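Local coordinates for protein MucR Phosphodiesterase (Pseudomonas aeruginosa, PDB 5M1T) that belongs to the EAL-domain phosphodiesterases and holds two magnesium ions and a bound C2E in one pocket of its barrel-like fold, at residues A168-L173 with L198-A203; A133-S138 with E174-M179; V47-P52 with L67-H72; W119-N124 with S151-E156. All blocks are in the same frame, centred on the assembly; numbering follows the deposited sequence.

Contact 1 of 4, residues A168-L173 with L198-A203; sequences ASLVIL and LKRLPA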
# COMPACT_ATOMS: atom_id res chain seq x y z
N ALA A 168 3.70 8.19 -3.87
CA ALA A 168 3.12 6.85 -3.99
C ALA A 168 1.61 6.93 -4.13
O ALA A 168 1.01 6.17 -4.90
CB ALA A 168 3.50 5.98 -2.78
N SER A 169 0.98 7.84 -3.39
CA SER A 169 -0.47 8.04 -3.51
C SER A 169 -0.82 8.37 -4.95
O SER A 169 -1.88 7.97 -5.47
CB SER A 169 -0.97 9.17 -2.61
OG SER A 169 -0.73 8.90 -1.25
N LEU A 170 0.08 9.11 -5.60
CA LEU A 170 -0.18 9.62 -6.95
C LEU A 170 -0.21 8.48 -7.95
O LEU A 170 -1.09 8.40 -8.79
CB LEU A 170 0.89 10.66 -7.34
CG LEU A 170 0.55 11.69 -8.41
CD1 LEU A 170 -0.74 12.44 -8.13
CD2 LEU A 170 1.68 12.71 -8.53
N VAL A 171 0.73 7.55 -7.82
CA VAL A 171 0.78 6.42 -8.73
C VAL A 171 -0.50 5.60 -8.58
O VAL A 171 -1.16 5.29 -9.57
CB VAL A 171 2.03 5.55 -8.48
CG1 VAL A 171 1.91 4.18 -9.14
CG2 VAL A 171 3.28 6.30 -8.98
N ILE A 172 -0.87 5.31 -7.34
CA ILE A 172 -2.11 4.56 -7.05
C ILE A 172 -3.39 5.27 -7.53
O ILE A 172 -4.23 4.69 -8.23
CB ILE A 172 -2.26 4.22 -5.56
CG1 ILE A 172 -1.16 3.28 -5.08
CG2 ILE A 172 -3.60 3.54 -5.31
CD1 ILE A 172 -0.86 3.41 -3.59
N LEU A 173 -3.54 6.52 -7.16
CA LEU A 173 -4.77 7.23 -7.51
C LEU A 173 -4.90 7.50 -9.03
O LEU A 173 -5.99 7.42 -9.57
CB LEU A 173 -4.90 8.52 -6.69
CG LEU A 173 -5.10 8.33 -5.19
CD1 LEU A 173 -5.07 9.66 -4.47
CD2 LEU A 173 -6.38 7.61 -4.85
N LEU A 198 -1.96 18.45 -3.49
CA LEU A 198 -3.41 18.51 -3.47
C LEU A 198 -3.95 18.83 -4.88
O LEU A 198 -4.99 18.30 -5.27
CB LEU A 198 -3.88 19.52 -2.44
CG LEU A 198 -5.32 19.42 -1.96
CD1 LEU A 198 -5.72 17.98 -1.64
CD2 LEU A 198 -5.50 20.32 -0.75
N LYS A 199 -3.23 19.63 -5.64
CA LYS A 199 -3.63 19.96 -7.02
C LYS A 199 -3.29 18.79 -7.98
O LYS A 199 -4.06 18.45 -8.88
CB LYS A 199 -2.97 21.28 -7.43
CG LYS A 199 -3.21 21.77 -8.85
CD LYS A 199 -4.69 21.93 -9.15
CE LYS A 199 -4.95 21.98 -10.65
NZ LYS A 199 -6.40 21.80 -10.93
N ARG A 200 -2.14 18.15 -7.76
CA ARG A 200 -1.72 17.07 -8.64
C ARG A 200 -2.55 15.81 -8.53
O ARG A 200 -2.69 15.12 -9.51
CB ARG A 200 -0.25 16.69 -8.39
CG ARG A 200 0.70 17.66 -9.05
CD ARG A 200 2.05 17.04 -9.37
NE ARG A 200 3.01 18.13 -9.61
CZ ARG A 200 4.31 18.09 -9.33
NH1 ARG A 200 4.86 16.99 -8.78
NH2 ARG A 200 5.06 19.16 -9.60
N LEU A 201 -3.07 15.51 -7.35
CA LEU A 201 -3.88 14.32 -7.17
C LEU A 201 -5.16 14.42 -8.00
O LEU A 201 -5.79 15.47 -8.07
CB LEU A 201 -4.22 14.10 -5.68
CG LEU A 201 -3.05 13.82 -4.72
CD1 LEU A 201 -3.54 13.69 -3.29
CD2 LEU A 201 -2.27 12.59 -5.11
N PRO A 202 -5.56 13.31 -8.63
CA PRO A 202 -6.80 13.27 -9.44
C PRO A 202 -8.02 13.03 -8.56
O PRO A 202 -8.83 12.13 -8.84
CB PRO A 202 -6.57 12.09 -10.38
CG PRO A 202 -5.67 11.18 -9.61
CD PRO A 202 -4.86 12.02 -8.63
N ALA A 203 -8.13 13.81 -7.48
CA ALA A 203 -9.27 13.76 -6.63
C ALA A 203 -10.37 14.52 -7.32
O ALA A 203 -10.12 15.33 -8.17
CB ALA A 203 -8.96 14.39 -5.29

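Contact 2 of 4, residues A133-S138 with E174-M179; sequences AGLVDS and EQLSAM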
# COMPACT_ATOMS: atom_id res chain seq x y z
N ALA A 133 -0.73 -4.00 -2.24
CA ALA A 133 -0.28 -4.24 -3.60
C ALA A 133 -1.40 -4.59 -4.58
O ALA A 133 -1.29 -4.30 -5.77
CB ALA A 133 0.75 -5.37 -3.62
N GLY A 134 -2.44 -5.25 -4.09
CA GLY A 134 -3.54 -5.70 -4.91
C GLY A 134 -4.73 -4.77 -5.02
O GLY A 134 -5.71 -5.12 -5.69
N LEU A 135 -4.68 -3.60 -4.39
CA LEU A 135 -5.84 -2.70 -4.37
C LEU A 135 -6.48 -2.50 -5.72
O LEU A 135 -7.68 -2.69 -5.84
CB LEU A 135 -5.50 -1.34 -3.79
CG LEU A 135 -6.65 -0.31 -3.86
CD1 LEU A 135 -7.77 -0.69 -2.89
CD2 LEU A 135 -6.13 1.06 -3.53
N VAL A 136 -5.70 -2.10 -6.71
CA VAL A 136 -6.22 -1.77 -8.05
C VAL A 136 -6.80 -2.96 -8.80
O VAL A 136 -7.80 -2.81 -9.50
CB VAL A 136 -5.15 -1.12 -8.95
CG1 VAL A 136 -5.67 -0.95 -10.37
CG2 VAL A 136 -4.76 0.23 -8.38
N ASP A 137 -6.16 -4.12 -8.69
CA ASP A 137 -6.66 -5.31 -9.31
C ASP A 137 -7.99 -5.68 -8.68
O ASP A 137 -8.92 -6.07 -9.38
CB ASP A 137 -5.66 -6.49 -9.18
CG ASP A 137 -4.43 -6.28 -10.03
OD1 ASP A 137 -4.36 -5.27 -10.76
OD2 ASP A 137 -3.50 -7.12 -9.95
N SER A 138 -8.09 -5.52 -7.37
CA SER A 138 -9.31 -5.85 -6.61
C SER A 138 -10.48 -4.92 -6.97
O SER A 138 -11.64 -5.34 -7.00
CB SER A 138 -8.99 -5.76 -5.11
OG SER A 138 -10.14 -5.84 -4.30
N GLU A 174 -3.79 7.80 -9.70
CA GLU A 174 -3.81 7.96 -11.15
C GLU A 174 -4.34 6.70 -11.85
O GLU A 174 -5.17 6.79 -12.74
CB GLU A 174 -2.42 8.34 -11.71
CG GLU A 174 -1.98 9.79 -11.50
CD GLU A 174 -2.94 10.84 -12.08
OE1 GLU A 174 -3.94 10.47 -12.75
OE2 GLU A 174 -2.70 12.07 -11.85
N GLN A 175 -3.87 5.52 -11.43
CA GLN A 175 -4.40 4.28 -12.00
C GLN A 175 -5.91 4.19 -11.81
O GLN A 175 -6.64 3.99 -12.77
CB GLN A 175 -3.76 3.05 -11.36
CG GLN A 175 -2.34 2.76 -11.77
CD GLN A 175 -1.78 1.60 -10.99
OE1 GLN A 175 -1.17 1.79 -9.94
NE2 GLN A 175 -2.04 0.40 -11.46
N LEU A 176 -6.37 4.35 -10.56
CA LEU A 176 -7.78 4.29 -10.24
C LEU A 176 -8.61 5.30 -11.05
O LEU A 176 -9.69 4.98 -11.54
CB LEU A 176 -7.99 4.52 -8.76
CG LEU A 176 -7.44 3.45 -7.83
CD1 LEU A 176 -7.48 3.90 -6.38
CD2 LEU A 176 -8.22 2.16 -7.97
N SER A 177 -8.09 6.50 -11.22
CA SER A 177 -8.79 7.57 -11.94
C SER A 177 -8.85 7.31 -13.45
O SER A 177 -9.82 7.65 -14.11
CB SER A 177 -8.08 8.91 -11.67
OG SER A 177 -8.71 9.91 -12.38
N ALA A 178 -7.80 6.72 -14.00
CA ALA A 178 -7.76 6.34 -15.41
C ALA A 178 -8.78 5.23 -15.71
O ALA A 178 -9.30 5.15 -16.81
CB ALA A 178 -6.35 5.89 -15.81
N MET A 179 -9.06 4.38 -14.73
CA MET A 179 -10.11 3.35 -14.85
C MET A 179 -11.50 3.96 -14.82
O MET A 179 -12.47 3.32 -15.17
CB MET A 179 -10.06 2.37 -13.69
CG MET A 179 -8.83 1.50 -13.62
SD MET A 179 -8.86 0.60 -12.06
CE MET A 179 -10.48 -0.15 -12.12

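Contact 3 of 4, residues V47-P52 with L67-H72; sequences VLHYQP and LLRWEH. With C2E (9,9'-[(2R,3R,3aS,5S,7aR,9R,10R,10aS,12S,14aR)-3,5,10,12-tetrahydroxy-5,12-dioxidooctahydro-2H,7H-difuro[3,2-d:3',2'-j][1,3,7,9,2,8]tetraoxadiphosphacyclododecine-2,9-diyl]bis(2-amino-1,9-dihydro-6H-purin-6-one)), chain C.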
# COMPACT_ATOMS: atom_id res chain seq x y z
N VAL A 47 -22.64 -6.23 7.99
CA VAL A 47 -23.62 -5.65 7.07
C VAL A 47 -23.22 -4.24 6.66
O VAL A 47 -22.53 -3.55 7.41
CB VAL A 47 -25.02 -5.60 7.72
CG1 VAL A 47 -25.48 -6.99 8.07
CG2 VAL A 47 -25.02 -4.73 8.98
N LEU A 48 -23.65 -3.80 5.49
CA LEU A 48 -23.45 -2.40 5.09
C LEU A 48 -24.66 -1.55 5.35
O LEU A 48 -25.79 -1.92 5.01
CB LEU A 48 -23.10 -2.28 3.62
CG LEU A 48 -21.71 -2.70 3.22
CD1 LEU A 48 -21.50 -2.36 1.74
CD2 LEU A 48 -20.68 -1.98 4.06
N HIS A 49 -24.42 -0.40 5.97
CA HIS A 49 -25.41 0.66 5.98
C HIS A 49 -24.93 1.74 5.00
O HIS A 49 -23.75 1.82 4.66
CB HIS A 49 -25.59 1.20 7.38
CG HIS A 49 -26.34 0.26 8.27
ND1 HIS A 49 -26.93 0.66 9.45
CD2 HIS A 49 -26.62 -1.06 8.14
CE1 HIS A 49 -27.51 -0.38 10.03
NE2 HIS A 49 -27.34 -1.43 9.24
N TYR A 50 -25.87 2.53 4.52
CA TYR A 50 -25.61 3.48 3.48
C TYR A 50 -26.14 4.81 3.95
O TYR A 50 -27.28 4.88 4.44
CB TYR A 50 -26.32 3.04 2.18
CG TYR A 50 -25.86 1.68 1.71
CD1 TYR A 50 -24.73 1.53 0.96
CD2 TYR A 50 -26.57 0.55 2.04
CE1 TYR A 50 -24.28 0.29 0.56
CE2 TYR A 50 -26.13 -0.71 1.64
CZ TYR A 50 -24.99 -0.84 0.90
OH TYR A 50 -24.58 -2.09 0.49
N GLN A 51 -25.32 5.85 3.87
CA GLN A 51 -25.77 7.20 4.19
C GLN A 51 -25.89 8.10 2.95
O GLN A 51 -24.94 8.25 2.19
CB GLN A 51 -24.87 7.85 5.22
CG GLN A 51 -25.58 9.05 5.83
CD GLN A 51 -24.73 9.84 6.77
OE1 GLN A 51 -23.50 9.77 6.72
NE2 GLN A 51 -25.38 10.58 7.67
N PRO A 52 -27.06 8.69 2.73
CA PRO A 52 -27.29 9.58 1.60
C PRO A 52 -26.35 10.76 1.55
O PRO A 52 -26.05 11.34 2.61
CB PRO A 52 -28.70 10.13 1.85
CG PRO A 52 -29.36 9.20 2.79
CD PRO A 52 -28.27 8.51 3.57
N LEU A 67 -21.08 2.24 4.82
CA LEU A 67 -20.58 2.26 6.18
C LEU A 67 -20.80 0.89 6.88
O LEU A 67 -21.92 0.38 7.00
CB LEU A 67 -21.27 3.38 6.98
CG LEU A 67 -20.95 4.82 6.56
CD1 LEU A 67 -21.88 5.85 7.23
CD2 LEU A 67 -19.48 5.14 6.87
N LEU A 68 -19.70 0.29 7.34
CA LEU A 68 -19.74 -1.04 7.85
C LEU A 68 -20.34 -1.05 9.25
O LEU A 68 -20.08 -0.16 10.07
CB LEU A 68 -18.32 -1.61 7.87
CG LEU A 68 -18.12 -3.10 8.25
CD1 LEU A 68 -18.77 -4.00 7.24
CD2 LEU A 68 -16.63 -3.41 8.39
N ARG A 69 -21.17 -2.06 9.52
CA ARG A 69 -21.70 -2.30 10.85
C ARG A 69 -21.52 -3.79 11.22
O ARG A 69 -21.41 -4.67 10.34
CB ARG A 69 -23.16 -1.94 10.89
CG ARG A 69 -23.44 -0.47 10.55
CD ARG A 69 -23.31 0.40 11.79
NE ARG A 69 -23.47 1.83 11.52
CZ ARG A 69 -22.55 2.64 10.98
NH1 ARG A 69 -21.37 2.19 10.60
NH2 ARG A 69 -22.81 3.92 10.82
N TRP A 70 -21.47 -4.08 12.50
CA TRP A 70 -21.35 -5.47 12.94
C TRP A 70 -22.53 -5.80 13.86
O TRP A 70 -22.64 -5.27 14.97
CB TRP A 70 -19.98 -5.66 13.60
CG TRP A 70 -19.65 -7.04 14.11
CD1 TRP A 70 -20.35 -8.19 13.92
CD2 TRP A 70 -18.50 -7.39 14.89
NE1 TRP A 70 -19.71 -9.24 14.54
CE2 TRP A 70 -18.56 -8.77 15.14
CE3 TRP A 70 -17.42 -6.66 15.39
CZ2 TRP A 70 -17.58 -9.45 15.88
CZ3 TRP A 70 -16.43 -7.34 16.11
CH2 TRP A 70 -16.53 -8.72 16.36
N GLU A 71 -23.45 -6.61 13.36
CA GLU A 71 -24.55 -7.11 14.18
C GLU A 71 -24.04 -8.23 15.05
O GLU A 71 -23.98 -9.38 14.64
CB GLU A 71 -25.69 -7.67 13.32
CG GLU A 71 -26.30 -6.67 12.37
CD GLU A 71 -27.33 -7.31 11.46
OE1 GLU A 71 -27.23 -8.54 11.17
OE2 GLU A 71 -28.25 -6.57 11.05
N HIS A 72 -23.71 -7.88 16.28
CA HIS A 72 -23.18 -8.85 17.22
C HIS A 72 -24.28 -9.52 18.07
O HIS A 72 -25.11 -8.85 18.68
CB HIS A 72 -22.11 -8.20 18.09
CG HIS A 72 -21.23 -9.19 18.76
ND1 HIS A 72 -21.59 -9.86 19.92
CD2 HIS A 72 -20.02 -9.69 18.41
CE1 HIS A 72 -20.63 -10.69 20.27
NE2 HIS A 72 -19.67 -10.61 19.37
P1 C2E C . -16.03 8.35 7.95
O2P C2E C . -15.47 7.90 6.62
O1P C2E C . -15.75 9.79 8.32
O5' C2E C . -17.61 8.10 7.89
C5' C2E C . -18.51 9.06 8.39
C4' C2E C . -18.85 8.78 9.84
O4' C2E C . -19.61 9.89 10.35
C3' C2E C . -19.73 7.55 10.00
O3' C2E C . -19.44 6.94 11.25
C2' C2E C . -21.14 8.11 10.05
O2' C2E C . -22.06 7.27 10.75
C1' C2E C . -20.87 9.40 10.82
N9 C2E C . -21.88 10.43 10.62
C8 C2E C . -22.48 10.78 9.47
N7 C2E C . -23.36 11.78 9.68
C5 C2E C . -23.30 12.10 10.99
C6 C2E C . -23.97 13.07 11.86
O6 C2E C . -24.80 13.87 11.39
N1 C2E C . -23.63 13.06 13.16
C2 C2E C . -22.72 12.19 13.67
N2 C2E C . -22.43 12.22 14.99
N3 C2E C . -22.07 11.28 12.92
C4 C2E C . -22.33 11.20 11.60
P11 C2E C . -19.22 5.35 11.36
O21 C2E C . -20.27 4.66 10.49
O11 C2E C . -19.37 4.94 12.78
O5A C2E C . -17.76 5.04 10.78
C5A C2E C . -16.63 5.64 11.42
C4A C2E C . -15.41 5.48 10.53
O4A C2E C . -15.15 4.11 10.26
C3A C2E C . -15.59 6.08 9.17
O3A C2E C . -15.41 7.49 9.16
C2A C2E C . -14.56 5.35 8.35
O2A C2E C . -13.26 5.90 8.54
C1A C2E C . -14.57 3.97 8.96
N91 C2E C . -15.36 3.04 8.11
C81 C2E C . -16.69 2.83 8.08
N71 C2E C . -17.01 1.86 7.18
C51 C2E C . -15.86 1.45 6.63
C61 C2E C . -15.45 0.47 5.60
O61 C2E C . -16.31 -0.22 5.01
N11 C2E C . -14.14 0.36 5.32
C21 C2E C . -13.21 1.12 5.94
N21 C2E C . -11.91 0.97 5.62
N31 C2E C . -13.50 2.04 6.89
C41 C2E C . -14.79 2.24 7.24

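Contact 4 of 4, residues W119-N124 with S151-E156; sequences WNIAVN and SHLILE. With MG (magnesium ion), chain D; C2E (9,9'-[(2R,3R,3aS,5S,7aR,9R,10R,10aS,12S,14aR)-3,5,10,12-tetrahydroxy-5,12-dioxidooctahydro-2H,7H-difuro[3,2-d:3',2'-j][1,3,7,9,2,8]tetraoxadiphosphacyclododecine-2,9-diyl]bis(2-amino-1,9-dihydro-6H-purin-6-one)), chain C.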
# COMPACT_ATOMS: atom_id res chain seq x y z
N TRP A 119 -26.97 8.05 -9.02
CA TRP A 119 -26.33 7.70 -7.76
C TRP A 119 -24.96 7.07 -7.97
O TRP A 119 -24.75 6.32 -8.88
CB TRP A 119 -27.15 6.71 -6.95
CG TRP A 119 -28.44 7.23 -6.43
CD1 TRP A 119 -28.96 8.45 -6.64
CD2 TRP A 119 -29.40 6.51 -5.65
NE1 TRP A 119 -30.17 8.56 -6.03
CE2 TRP A 119 -30.47 7.38 -5.41
CE3 TRP A 119 -29.47 5.19 -5.16
CZ2 TRP A 119 -31.59 7.00 -4.69
CZ3 TRP A 119 -30.58 4.81 -4.43
CH2 TRP A 119 -31.63 5.72 -4.21
N ASN A 120 -24.05 7.43 -7.09
CA ASN A 120 -22.78 6.78 -6.94
C ASN A 120 -22.63 6.15 -5.56
O ASN A 120 -23.40 6.46 -4.64
CB ASN A 120 -21.67 7.80 -7.16
CG ASN A 120 -21.67 8.33 -8.57
OD1 ASN A 120 -22.01 7.60 -9.55
ND2 ASN A 120 -21.33 9.62 -8.71
N ILE A 121 -21.66 5.26 -5.39
CA ILE A 121 -21.42 4.71 -4.08
C ILE A 121 -19.98 4.93 -3.67
O ILE A 121 -19.04 4.68 -4.43
CB ILE A 121 -21.80 3.22 -3.95
CG1 ILE A 121 -21.65 2.77 -2.48
CG2 ILE A 121 -20.92 2.33 -4.82
CD1 ILE A 121 -22.61 1.67 -2.12
N ALA A 122 -19.82 5.39 -2.44
CA ALA A 122 -18.51 5.69 -1.89
C ALA A 122 -18.08 4.65 -0.86
O ALA A 122 -18.81 4.32 0.05
CB ALA A 122 -18.54 7.07 -1.25
N VAL A 123 -16.88 4.11 -1.03
CA VAL A 123 -16.35 3.07 -0.13
C VAL A 123 -15.06 3.57 0.53
O VAL A 123 -14.19 4.13 -0.13
CB VAL A 123 -16.04 1.77 -0.91
CG1 VAL A 123 -15.29 0.77 -0.03
CG2 VAL A 123 -17.34 1.17 -1.45
N ASN A 124 -14.94 3.38 1.82
CA ASN A 124 -13.76 3.85 2.53
C ASN A 124 -12.58 2.92 2.39
O ASN A 124 -12.75 1.69 2.43
CB ASN A 124 -14.10 4.02 4.00
CG ASN A 124 -15.04 5.19 4.23
OD1 ASN A 124 -14.63 6.34 4.10
ND2 ASN A 124 -16.28 4.91 4.52
N SER A 151 -17.41 4.82 -13.06
CA SER A 151 -17.82 6.15 -12.64
C SER A 151 -18.87 6.13 -11.52
O SER A 151 -19.09 7.15 -10.89
CB SER A 151 -18.35 6.97 -13.82
OG SER A 151 -19.40 6.27 -14.50
N HIS A 152 -19.49 4.97 -11.25
CA HIS A 152 -20.48 4.89 -10.17
C HIS A 152 -19.90 4.47 -8.82
O HIS A 152 -20.64 4.32 -7.84
CB HIS A 152 -21.61 3.98 -10.59
CG HIS A 152 -22.50 4.58 -11.62
ND1 HIS A 152 -23.19 5.76 -11.40
CD2 HIS A 152 -22.80 4.21 -12.88
CE1 HIS A 152 -23.87 6.08 -12.49
NE2 HIS A 152 -23.65 5.16 -13.40
N LEU A 153 -18.58 4.33 -8.76
CA LEU A 153 -17.87 3.99 -7.55
C LEU A 153 -16.96 5.15 -7.14
O LEU A 153 -16.25 5.72 -7.97
CB LEU A 153 -17.03 2.75 -7.77
CG LEU A 153 -16.12 2.37 -6.60
CD1 LEU A 153 -16.91 1.89 -5.39
CD2 LEU A 153 -15.16 1.29 -7.05
N ILE A 154 -16.98 5.48 -5.86
CA ILE A 154 -16.12 6.52 -5.32
C ILE A 154 -15.29 5.86 -4.24
O ILE A 154 -15.82 5.08 -3.42
CB ILE A 154 -16.95 7.69 -4.70
CG1 ILE A 154 -17.54 8.56 -5.80
CG2 ILE A 154 -16.10 8.55 -3.75
CD1 ILE A 154 -18.60 9.55 -5.32
N LEU A 155 -13.99 6.12 -4.24
CA LEU A 155 -13.13 5.60 -3.22
C LEU A 155 -12.63 6.77 -2.36
O LEU A 155 -12.11 7.78 -2.89
CB LEU A 155 -12.00 4.82 -3.84
CG LEU A 155 -12.43 3.52 -4.51
CD1 LEU A 155 -11.29 2.95 -5.33
CD2 LEU A 155 -12.90 2.45 -3.53
N GLU A 156 -12.82 6.63 -1.04
CA GLU A 156 -12.42 7.65 -0.07
C GLU A 156 -11.13 7.27 0.70
O GLU A 156 -11.09 6.27 1.40
CB GLU A 156 -13.56 7.89 0.93
CG GLU A 156 -14.88 8.37 0.29
CD GLU A 156 -15.93 8.83 1.31
OE1 GLU A 156 -15.64 8.84 2.53
OE2 GLU A 156 -17.06 9.18 0.85
MG MG D . -15.64 8.29 4.58
P1 C2E C . -16.03 8.35 7.95
O2P C2E C . -15.47 7.90 6.62
O1P C2E C . -15.75 9.79 8.32
O5' C2E C . -17.61 8.10 7.89
C5' C2E C . -18.51 9.06 8.39
C4' C2E C . -18.85 8.78 9.84
O4' C2E C . -19.61 9.89 10.35
C3' C2E C . -19.73 7.55 10.00
O3' C2E C . -19.44 6.94 11.25
C2' C2E C . -21.14 8.11 10.05
O2' C2E C . -22.06 7.27 10.75
C1' C2E C . -20.87 9.40 10.82
N9 C2E C . -21.88 10.43 10.62
C8 C2E C . -22.48 10.78 9.47
N7 C2E C . -23.36 11.78 9.68
C5 C2E C . -23.30 12.10 10.99
C6 C2E C . -23.97 13.07 11.86
O6 C2E C . -24.80 13.87 11.39
N1 C2E C . -23.63 13.06 13.16
C2 C2E C . -22.72 12.19 13.67
N2 C2E C . -22.43 12.22 14.99
N3 C2E C . -22.07 11.28 12.92
C4 C2E C . -22.33 11.20 11.60
P11 C2E C . -19.22 5.35 11.36
O21 C2E C . -20.27 4.66 10.49
O11 C2E C . -19.37 4.94 12.78
O5A C2E C . -17.76 5.04 10.78
C5A C2E C . -16.63 5.64 11.42
C4A C2E C . -15.41 5.48 10.53
O4A C2E C . -15.15 4.11 10.26
C3A C2E C . -15.59 6.08 9.17
O3A C2E C . -15.41 7.49 9.16
C2A C2E C . -14.56 5.35 8.35
O2A C2E C . -13.26 5.90 8.54
C1A C2E C . -14.57 3.97 8.96
N91 C2E C . -15.36 3.04 8.11
C81 C2E C . -16.69 2.83 8.08
N71 C2E C . -17.01 1.86 7.18
C51 C2E C . -15.86 1.45 6.63
C61 C2E C . -15.45 0.47 5.60
O61 C2E C . -16.31 -0.22 5.01
N11 C2E C . -14.14 0.36 5.32
C21 C2E C . -13.21 1.12 5.94
N21 C2E C . -11.91 0.97 5.62
N31 C2E C . -13.50 2.04 6.89
C41 C2E C . -14.79 2.24 7.24
O HOH W 1 -11.56 6.75 4.09
O HOH W 2 -17.03 9.85 5.14

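Contact 1 of 4, residues A168-L173 with L198-A203
In the outer helical layer of the EAL barrel, Leu170 and Leu173 of helix 166-178 pack against Leu201 and Pro202, the turn that directly follows helix 195-200. The central pair is Leu170 with Leu201: CD1 of Leu170 lies 3.4 Å from CD2 of Leu201, closer than usual for two methyl carbons, which marks this as the tightest point of the joint. With CG of Leu170 roughly opposite the backbone N (chi1 -156°) and chi2 at 52°, CD1 is brought to the end of the short helix, where it also meets the carbonyl O of Arg200 at 3.6 Å. One turn further on, Leu173 touches the same methyl, its CD1 4.1 Å from CD2 of Leu201. Leu173 also packs inward on Phe130 of helix 127-131 and Ile183 of strand 182-188, which ties the joint to the sheet. Leu201 is the first residue to leave helical geometry, and Pro202 centres an inverse gamma turn, closed by a weak bond from Ala203 N to Leu201 O. The turn presents the Pro202 ring to helix 166-178: CD of Pro202 sits 4.0 Å from CB of Leu173, while CG of Pro202 lies 3.8 Å from the carbonyl O of Leu173.

Contact 2 of 4, residues A133-S138 with E174-M179
Leu135, at the start of helix 135-145, is the first residue of 133-138 to meet helix 166-178: its CD2 comes within 4.2 Å of CD1 of Leu176, a methyl-to-methyl touch at the buried side of the interface. The first helical turn is already formed here, since Ser138 N bonds to Gly134 O at 2.9 Å. Val136 comes next and takes part in three of the four residue pairs, its CB directed at the opposing helix and its two methyls dividing the partners. CG2 of Val136 meets CD2 of Leu176 at 4.0 Å. CG1 of Val136, placed opposite the backbone N (chi1 173°), rests 3.9 Å from SD of Met179. Gln175 crosses the valine at about a right angle on the exposed side. Its NE2 is 4.0 Å from CG1 of Val136 and almost as near to CG2, so the amide nitrogen lies against both methyls in a van der Waals contact. The Met179 chain is extended as far as SD and then bends (chi3 53°), leaving CE 5.2 Å from CG1 of Val136; it is the sulfur that touches. The two helices thus lie side by side in the outer layer. Met179 also covers Val139 and Leu143 further along helix 135-145, Leu135 packs on Leu125, the second subunit meets Ala133 through its Asn237, and Leu176 reaches inward to Leu155 of strand 153-158.

Contact 3 of 4, residues V47-P52 with L67-H72
His49 and Arg69 form the compact centre of this strand pair: CG of Arg69 sits over one face of the His49 imidazole, 3.8 Å from the ring centroid and 13° off its normal, a CH-pi contact. The backbones are joined by two-way hydrogen bonds in the pairs Val47-Arg69 and His49-Leu67, the shortest being Leu67 N to His49 O at 2.7 Å. Beyond CG, Arg69 bends (chi2 -85°) and swings its guanidinium to C2E, where NH1 and NH2 of Arg69 each donate a bent hydrogen bond of 2.7 Å to O21 of C2E, which approaches at the edge near the guanidinium plane. NH1 of Arg69 also donates to Leu68 O at 2.7 Å, from above the carbonyl plane; these bonds together fix the group's rotation. Leu68 N, pointing away from Val47-Pro52, gives C2E N71 a nearly straight bond of 3.1 Å (177°). On the other face, Leu48 and Leu68 meet through CD2 and CD1 and pack against helix 93-113. The solvent side lies at the exposed Glu71, whose carboxylate makes only a van der Waals touch across the pair, CD of Glu71 to CG1 of Val47 at 3.9 Å. The arrangement is an antiparallel beta hairpin, strands 46-55 and 61-72, which as in other EAL domains supplies the first two strands of the barrel sheet and here lines the C2E pocket with Gln51, Leu67, Leu68 and Arg69.

Contact 4 of 4, residues W119-N124 with S151-E156
Asn124, the last residue of strand 120-124, and Glu156, two residues before the end of strand 153-158, meet at a magnesium ion; the strands run parallel, their segment axes inclined at 26°. CB of Glu156 lies 3.7 Å from OD1 of Asn124; CG of Glu156, opposite the carbonyl carbon (chi1 -60°), passes 4.2 Å from CB of Ala122; and the extended chain brings CD of Glu156 to 3.3 Å from the magnesium ion. OE1 of Glu156 binds the ion at 2.1 Å, whereas OE2 turns back to 3.3 Å from CB of Ala122 and forms a salt bridge with Lys207, helping to hold the carboxylate's rotation. OD1 of Asn124 binds the same ion at 2.2 Å. The 3.1 Å between OD1 of Asn124 and OE1 of Glu156 reflects a shared metal and not a hydrogen bond. O2P of C2E, 2.1 Å from the magnesium ion, and a water also bind it, and Glu65 and Asp186 complete the site. Alternating backbone bonds set this register: Ile121 N to His152 O, Ile154 N to Ile121 O, Val123 N to Ile154 O and Glu156 N to Val123 O. On the opposite face, Val123 packs on Leu153 and Leu155. The strands, joined through helices 127-131 and 135-145, make a beta-alpha-beta unit with metal ligands toward their C-terminal ends, as is usual in beta/alpha barrels, here the magnesium and C2E site of the EAL domain.

How the contacts relate
Along the chain contact 3 closes first, and contact 4 closes before contact 1 opens; contact 2 alternates with both 4 and 1. Contacts 3 and 4, centres about 15 Å apart, belong to one sheet through the neighbouring strands 61-72 and 120-124, and both touch C2E; Tyr50 packs on Ile121 between them. Contacts 1 and 2, centres about 12 Å apart, share helix 166-178 in the outer layer, where Pro202 meets Glu174 and Ser177. Contacts 1 and 3 lie on opposite sides of the chain's centre, about 28 Å between centres. Contacts 1 and 2 thus join helices on one side of the sheet, while contacts 3 and 4 lie in the sheet itself, at the metal and C2E site, all within one EAL domain.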